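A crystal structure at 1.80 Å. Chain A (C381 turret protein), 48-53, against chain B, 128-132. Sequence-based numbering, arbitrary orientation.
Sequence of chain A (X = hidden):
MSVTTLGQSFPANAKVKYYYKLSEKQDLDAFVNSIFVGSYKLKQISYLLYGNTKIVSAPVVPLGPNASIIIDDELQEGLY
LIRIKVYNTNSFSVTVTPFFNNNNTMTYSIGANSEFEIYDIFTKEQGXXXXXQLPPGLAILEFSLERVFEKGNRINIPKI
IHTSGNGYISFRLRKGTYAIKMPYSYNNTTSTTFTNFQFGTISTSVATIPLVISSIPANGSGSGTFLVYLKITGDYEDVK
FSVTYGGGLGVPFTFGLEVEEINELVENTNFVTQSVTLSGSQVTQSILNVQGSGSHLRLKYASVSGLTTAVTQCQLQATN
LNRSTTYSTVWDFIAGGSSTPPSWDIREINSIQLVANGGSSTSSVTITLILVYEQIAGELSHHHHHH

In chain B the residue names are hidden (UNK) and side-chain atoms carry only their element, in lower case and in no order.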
# COMPACT_ATOMS: atom_id res chain seq x y z
N LEU A 48 26.07 27.10 21.13
CA LEU A 48 27.15 26.26 20.61
C LEU A 48 26.66 25.00 19.89
O LEU A 48 25.78 24.28 20.39
CB LEU A 48 28.08 25.84 21.74
CG LEU A 48 29.01 26.90 22.30
CD1 LEU A 48 29.78 26.33 23.46
CD2 LEU A 48 29.94 27.37 21.21
N LEU A 49 27.24 24.74 18.72
CA LEU A 49 27.00 23.53 17.94
C LEU A 49 28.36 22.99 17.52
O LEU A 49 29.06 23.60 16.71
CB LEU A 49 26.14 23.82 16.70
CG LEU A 49 24.70 24.25 16.94
CD1 LEU A 49 23.97 24.54 15.62
CD2 LEU A 49 23.94 23.19 17.76
N TYR A 50 28.74 21.85 18.10
CA TYR A 50 30.05 21.26 17.83
C TYR A 50 31.18 22.29 17.96
O TYR A 50 32.09 22.34 17.12
CB TYR A 50 30.06 20.59 16.45
CG TYR A 50 29.06 19.46 16.29
CD1 TYR A 50 29.30 18.19 16.81
CD2 TYR A 50 27.88 19.66 15.60
CE1 TYR A 50 28.38 17.16 16.66
CE2 TYR A 50 26.95 18.64 15.44
CZ TYR A 50 27.21 17.39 15.97
OH TYR A 50 26.25 16.38 15.79
N GLY A 51 31.13 23.11 19.01
CA GLY A 51 32.16 24.10 19.26
C GLY A 51 32.02 25.39 18.46
O GLY A 51 32.75 26.35 18.71
N ASN A 52 31.09 25.41 17.52
CA ASN A 52 30.85 26.62 16.72
C ASN A 52 29.69 27.41 17.29
O ASN A 52 28.79 26.83 17.90
CB ASN A 52 30.59 26.24 15.26
CG ASN A 52 31.77 25.52 14.64
OD1 ASN A 52 32.77 26.15 14.30
ND2 ASN A 52 31.67 24.21 14.52
N THR A 53 29.70 28.72 17.11
CA THR A 53 28.63 29.55 17.65
C THR A 53 27.64 29.97 16.57
O THR A 53 27.94 30.78 15.69
CB THR A 53 29.19 30.79 18.34
OG1 THR A 53 30.09 30.39 19.37
CG2 THR A 53 28.08 31.60 18.94
N UNK B 128 18.61 15.63 16.51
CA UNK B 128 19.92 15.31 15.92
C UNK B 128 20.42 16.45 15.05
O UNK B 128 19.64 17.09 14.35
n UNK B 128 21.17 12.46 13.82
o UNK B 128 22.17 13.72 15.40
c UNK B 128 21.15 13.39 14.78
c UNK B 128 19.80 14.03 15.08
N UNK B 129 21.73 16.68 15.06
CA UNK B 129 22.30 17.83 14.35
C UNK B 129 23.32 17.36 13.33
O UNK B 129 24.29 16.69 13.68
c UNK B 129 22.73 19.77 17.64
c UNK B 129 22.05 19.25 16.40
c UNK B 129 23.02 18.76 15.32
c UNK B 129 23.72 19.90 14.56
N UNK B 130 23.11 17.71 12.06
CA UNK B 130 24.01 17.26 11.01
C UNK B 130 25.32 18.05 11.07
O UNK B 130 25.33 19.24 11.34
c UNK B 130 23.37 17.38 9.62
c UNK B 130 25.00 17.86 7.74
c UNK B 130 25.89 17.47 6.75
c UNK B 130 24.33 16.93 8.53
c UNK B 130 25.50 15.17 7.34
o UNK B 130 27.03 15.72 5.59
c UNK B 130 24.60 15.59 8.32
c UNK B 130 26.14 16.12 6.56
N UNK B 131 26.43 17.37 10.83
CA UNK B 131 27.73 18.01 10.92
C UNK B 131 28.76 17.37 10.00
O UNK B 131 28.99 16.15 10.06
c UNK B 131 32.18 19.51 13.07
c UNK B 131 29.84 19.85 12.68
c UNK B 131 31.11 20.37 12.90
c UNK B 131 28.24 17.92 12.36
c UNK B 131 31.98 18.15 12.99
c UNK B 131 30.72 17.65 12.76
c UNK B 131 29.63 18.49 12.59
o UNK B 131 33.45 20.02 13.28
N UNK B 132 29.38 18.19 9.17
CA UNK B 132 30.52 17.73 8.39
C UNK B 132 31.53 18.86 8.16
O UNK B 132 31.14 19.99 7.91
c UNK B 132 31.27 16.39 6.36
c UNK B 132 30.84 15.59 5.12
c UNK B 132 29.51 18.16 6.09
c UNK B 132 30.09 17.11 7.04
O HOH W 1 33.49 22.64 13.28

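Position 128 carries four side-chain atoms: two carbons in line, the second bearing one oxygen and one nitrogen. Its CA-to-CB bond points away from chain A, and it makes no contact there. A flat amide this short is asparagine. The amide of N128(B) serves its own chain instead: the backbone N of position 129 gives a weak hydrogen bond to OD1 of N128(B) at 3.0 Å, and ND2 is satisfied elsewhere in the structure.

At position 129 four carbons fork at the first, one arm being two carbons long. The side chain points toward chain A, where its carbons pack against L49(A) and the ring edge of Y50(A). That beta-branched pattern, without a heteroatom, is isoleucine. The fork lets I129(B) meet two residues: CD1 lies 3.6 Å from CD2 of L49(A), while CG2 lies 3.6 Å from CE2 of Y50(A). An apolar side chain suits a place between a leucine methyl and an aromatic edge.

Position 130 has one carbon leading to a six-carbon ring that bears an oxygen. It points away from chain A, as expected for the next residue along an extended backbone. The ring and its oxygen identify tyrosine. Y130(B) is buried, and its OH is hydrogen-bonded elsewhere in the structure, so the polar end of the side chain is satisfied there.

Position 131 repeats the pattern of one carbon, a six-carbon ring and an oxygen, but now toward chain A, with its ring against that of Y50(A). This too is tyrosine. The rings of Y131(B) and Y50(A) form an offset stack, centroids 4.3 Å apart and planes at 25°. The offset places CB of each residue over the other's ring face, and CB of Y131(B) comes within 3.4 Å of CE2 of Y50(A). The hydroxyl adds what a plain phenyl could not: one water lies 2.6 Å from OH of Y131(B) and accepts a hydrogen bond from ND2 of N52(A) at 2.7 Å.

Position 132 again shows four carbons forked at the first with one two-carbon arm, out of reach of chain A; hence isoleucine. I132(B) is buried on a strand, where a wholly apolar, beta-branched side chain is at home.

The contact centres on Y50(A), held out by a type I' turn from L49(A) to N52(A). Backbone hydrogen bonds close the turn, from N of L49(A) to O of N52(A) at 2.7 Å and from N of N52(A) to O of L49(A) at 2.8 Å. Y50(A) stacks on Y131(B) and touches I129(B) with its ring edge, while its OH donates to O of I129(B) at 2.9 Å. Stacking and apolar packing thus join one direct hydrogen bond and a water bridge.

Chain B (128-132) NIYYI
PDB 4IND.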